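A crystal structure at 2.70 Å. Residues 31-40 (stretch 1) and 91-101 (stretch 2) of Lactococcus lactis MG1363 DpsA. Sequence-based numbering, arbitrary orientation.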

# COMPACT_ATOMS: atom_id res chain seq x y z
N LEU A 31 -30.30 -3.44 25.22
CA LEU A 31 -28.97 -3.58 24.65
C LEU A 31 -27.94 -4.07 25.63
O LEU A 31 -26.83 -4.42 25.23
CB LEU A 31 -28.49 -2.26 24.06
CG LEU A 31 -29.16 -1.84 22.76
CD1 LEU A 31 -28.88 -0.38 22.43
CD2 LEU A 31 -28.74 -2.76 21.63
N GLY A 32 -28.29 -4.04 26.92
CA GLY A 32 -27.48 -4.61 27.99
C GLY A 32 -27.43 -6.10 27.90
O GLY A 32 -26.43 -6.71 28.31
N HIS A 33 -28.51 -6.68 27.39
CA HIS A 33 -28.56 -8.07 27.10
C HIS A 33 -27.79 -8.39 25.79
O HIS A 33 -27.20 -9.48 25.62
CB HIS A 33 -30.00 -8.45 26.92
CG HIS A 33 -30.83 -8.52 28.19
ND1 HIS A 33 -30.41 -9.20 29.39
CD2 HIS A 33 -32.10 -8.11 28.41
CE1 HIS A 33 -31.38 -9.11 30.29
NE2 HIS A 33 -32.43 -8.52 29.71
N VAL A 34 -27.83 -7.45 24.83
CA VAL A 34 -27.24 -7.70 23.54
C VAL A 34 -25.77 -7.66 23.74
O VAL A 34 -25.09 -8.61 23.36
CB VAL A 34 -27.64 -6.65 22.51
CG1 VAL A 34 -26.79 -6.78 21.29
CG2 VAL A 34 -29.10 -6.83 22.17
N LEU A 35 -25.30 -6.62 24.44
CA LEU A 35 -23.89 -6.44 24.71
C LEU A 35 -23.28 -7.50 25.58
O LEU A 35 -22.07 -7.78 25.49
CB LEU A 35 -23.66 -5.13 25.46
CG LEU A 35 -23.91 -3.87 24.66
CD1 LEU A 35 -23.88 -2.71 25.61
CD2 LEU A 35 -22.82 -3.73 23.59
N SER A 36 -24.11 -8.08 26.44
CA SER A 36 -23.57 -9.06 27.39
C SER A 36 -23.44 -10.35 26.61
O SER A 36 -22.42 -11.04 26.73
CB SER A 36 -24.40 -9.23 28.67
OG SER A 36 -24.16 -8.18 29.61
N ASN A 37 -24.48 -10.65 25.83
CA ASN A 37 -24.43 -11.74 24.88
C ASN A 37 -23.19 -11.66 23.97
O ASN A 37 -22.55 -12.67 23.72
CB ASN A 37 -25.72 -11.81 24.04
CG ASN A 37 -26.91 -12.37 24.84
OD1 ASN A 37 -26.75 -12.77 25.99
ND2 ASN A 37 -28.10 -12.35 24.24
N LEU A 38 -22.85 -10.46 23.48
CA LEU A 38 -21.71 -10.27 22.61
C LEU A 38 -20.46 -10.78 23.28
O LEU A 38 -19.69 -11.50 22.66
CB LEU A 38 -21.54 -8.81 22.22
CG LEU A 38 -22.54 -8.32 21.17
CD1 LEU A 38 -22.35 -6.84 21.04
CD2 LEU A 38 -22.37 -9.06 19.83
N PHE A 39 -20.26 -10.40 24.53
CA PHE A 39 -19.02 -10.72 25.21
C PHE A 39 -18.93 -12.16 25.61
O PHE A 39 -17.82 -12.72 25.63
CB PHE A 39 -18.77 -9.82 26.40
CG PHE A 39 -17.37 -9.39 26.49
CD1 PHE A 39 -16.97 -8.15 26.06
CD2 PHE A 39 -16.42 -10.27 26.93
CE1 PHE A 39 -15.67 -7.77 26.13
CE2 PHE A 39 -15.09 -9.90 26.99
CZ PHE A 39 -14.72 -8.65 26.60
N ILE A 40 -20.06 -12.80 25.91
CA ILE A 40 -19.97 -14.18 26.35
C ILE A 40 -19.78 -15.04 25.13
O ILE A 40 -19.01 -15.98 25.19
CB ILE A 40 -21.21 -14.59 27.27
CG1 ILE A 40 -20.76 -14.70 28.72
CG2 ILE A 40 -21.82 -15.90 26.88
CD1 ILE A 40 -20.19 -13.43 29.26
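Stretch 2 91-101: EEFLKYHKFIT

Stretch 1 lies in a longer helix that runs on at both ends. Stretch 2 continues a helix from earlier in the chain as far as Tyr96. His97 is the first residue to leave helical phi/psi, and the chain from there to Thr101 is loop or turn. The two helix axes approach to 8.4 Å and cross at -112°, so stretch 2 lies steeply across stretch 1. The closest CA pair is Ser36 CA and Phe93 CA, 4.7 Å apart. Asn37 CA lies 4.9 Å from His97 CA, and His33 CA lies 5.1 Å from Tyr96 CA. Together the stretches bury 664 Å².

Two hydrogen bonds join them, both at the end of the stretch 2 helix and just beyond. His33 ND1 donates to Tyr96 O at 2.4 Å, which is very short. The carbonyl oxygen meets the imidazole at its edge. Lys98 N donates to Asn37 OD1 at 3.0 Å, so a side chain of stretch 1 holds a backbone amide of the loop.

At the crossing, Ser36 and Gly32 lie against Phe93 and Tyr96. Ser36 points toward stretch 2, and its OG lies 3.4 Å from Phe93 CA and 3.6 Å from Tyr96 CB. The same hydroxyl donates to Gly32 O within its own helix, at 3.0 Å between Ser36 OG and Gly32 O. Gly32 O in turn lies 3.6 Å from Tyr96 CB.

The aromatic contact pairs Phe39 with Phe93. Their planes are 9° apart, but the rings are slid so that they barely overlap. Phe39 CB sits over the Phe93 ring face, 4.1 Å from its centroid.

Ile40 makes aliphatic contacts with both the helix and the loop of stretch 2. Ile40 CD1 packs on Phe93 CB at 3.7 Å. Ile40 CG2 meets Ile100 CG2 at a tight 3.2 Å, bringing the loop against the same helix.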

# COMPACT_ATOMS: atom_id res chain seq x y z
N GLU A 91 -19.21 -9.91 36.09
CA GLU A 91 -20.41 -9.85 36.90
C GLU A 91 -21.67 -9.44 36.16
O GLU A 91 -22.63 -10.20 36.07
CB GLU A 91 -20.18 -8.87 38.04
CG GLU A 91 -19.44 -9.43 39.26
CD GLU A 91 -19.95 -8.77 40.54
OE1 GLU A 91 -19.77 -7.52 40.68
OE2 GLU A 91 -20.57 -9.51 41.38
N GLU A 92 -21.69 -8.23 35.62
CA GLU A 92 -22.85 -7.76 34.87
C GLU A 92 -23.06 -8.56 33.58
O GLU A 92 -24.20 -8.70 33.14
CB GLU A 92 -22.83 -6.26 34.55
CG GLU A 92 -21.80 -5.42 35.28
CD GLU A 92 -22.16 -3.95 35.29
OE1 GLU A 92 -21.21 -3.14 35.28
OE2 GLU A 92 -23.37 -3.61 35.27
N PHE A 93 -21.99 -9.10 32.97
CA PHE A 93 -22.17 -9.90 31.79
C PHE A 93 -22.97 -11.14 32.14
O PHE A 93 -23.92 -11.48 31.44
CB PHE A 93 -20.83 -10.26 31.10
CG PHE A 93 -20.06 -9.07 30.53
CD1 PHE A 93 -20.71 -8.00 29.94
CD2 PHE A 93 -18.67 -9.06 30.58
CE1 PHE A 93 -20.00 -6.94 29.44
CE2 PHE A 93 -17.96 -7.99 30.06
CZ PHE A 93 -18.63 -6.93 29.50
N LEU A 94 -22.63 -11.81 33.25
CA LEU A 94 -23.34 -13.02 33.66
C LEU A 94 -24.77 -12.74 34.09
O LEU A 94 -25.65 -13.53 33.74
CB LEU A 94 -22.54 -13.73 34.72
CG LEU A 94 -21.25 -14.33 34.11
CD1 LEU A 94 -20.19 -14.69 35.19
CD2 LEU A 94 -21.64 -15.56 33.26
N LYS A 95 -25.01 -11.61 34.72
CA LYS A 95 -26.38 -11.27 35.09
C LYS A 95 -27.31 -11.10 33.87
O LYS A 95 -28.44 -11.59 33.86
CB LYS A 95 -26.36 -10.00 35.96
CG LYS A 95 -27.72 -9.54 36.52
CD LYS A 95 -27.55 -8.31 37.46
CE LYS A 95 -28.90 -7.76 37.99
NZ LYS A 95 -29.20 -6.42 37.41
N TYR A 96 -26.83 -10.41 32.83
CA TYR A 96 -27.69 -9.93 31.74
C TYR A 96 -27.67 -10.81 30.51
O TYR A 96 -28.57 -10.71 29.69
CB TYR A 96 -27.32 -8.50 31.33
CG TYR A 96 -27.56 -7.46 32.42
CD1 TYR A 96 -26.48 -6.89 33.10
CD2 TYR A 96 -28.86 -7.06 32.77
CE1 TYR A 96 -26.67 -5.96 34.10
CE2 TYR A 96 -29.06 -6.11 33.78
CZ TYR A 96 -27.94 -5.57 34.44
OH TYR A 96 -28.06 -4.64 35.44
N HIS A 97 -26.65 -11.70 30.37
CA HIS A 97 -26.63 -12.63 29.22
C HIS A 97 -27.74 -13.67 29.28
O HIS A 97 -27.94 -14.28 30.30
CB HIS A 97 -25.25 -13.31 29.07
CG HIS A 97 -25.15 -14.65 29.76
ND1 HIS A 97 -24.63 -14.82 31.04
CD2 HIS A 97 -25.54 -15.88 29.37
CE1 HIS A 97 -24.67 -16.12 31.38
NE2 HIS A 97 -25.23 -16.77 30.38
N LYS A 98 -28.52 -13.82 28.23
CA LYS A 98 -29.54 -14.86 28.22
C LYS A 98 -29.31 -15.84 27.06
O LYS A 98 -28.75 -15.50 26.04
CB LYS A 98 -30.96 -14.25 28.19
CG LYS A 98 -31.15 -12.96 29.05
CD LYS A 98 -31.97 -13.18 30.35
CE LYS A 98 -31.07 -13.21 31.60
NZ LYS A 98 -31.75 -12.71 32.85
N PHE A 99 -29.78 -17.08 27.26
CA PHE A 99 -29.89 -18.12 26.24
C PHE A 99 -28.56 -18.72 25.74
O PHE A 99 -28.56 -19.69 24.99
CB PHE A 99 -30.76 -17.67 25.04
CG PHE A 99 -32.25 -17.53 25.34
CD1 PHE A 99 -32.72 -16.72 26.37
CD2 PHE A 99 -33.19 -18.24 24.58
CE1 PHE A 99 -34.08 -16.61 26.64
CE2 PHE A 99 -34.58 -18.12 24.85
CZ PHE A 99 -35.02 -17.31 25.88
N ILE A 100 -27.44 -18.11 26.09
CA ILE A 100 -26.11 -18.54 25.65
C ILE A 100 -25.40 -19.05 26.88
O ILE A 100 -25.37 -18.42 27.92
CB ILE A 100 -25.28 -17.39 25.03
CG1 ILE A 100 -25.77 -17.07 23.63
CG2 ILE A 100 -23.77 -17.72 25.03
CD1 ILE A 100 -26.12 -15.61 23.47
N THR A 101 -24.79 -20.21 26.72
CA THR A 101 -24.33 -20.96 27.88
C THR A 101 -22.94 -21.58 27.61
O THR A 101 -22.77 -22.28 26.64
CB THR A 101 -25.39 -22.04 28.24
OG1 THR A 101 -24.85 -23.33 28.07
CG2 THR A 101 -26.66 -22.03 27.28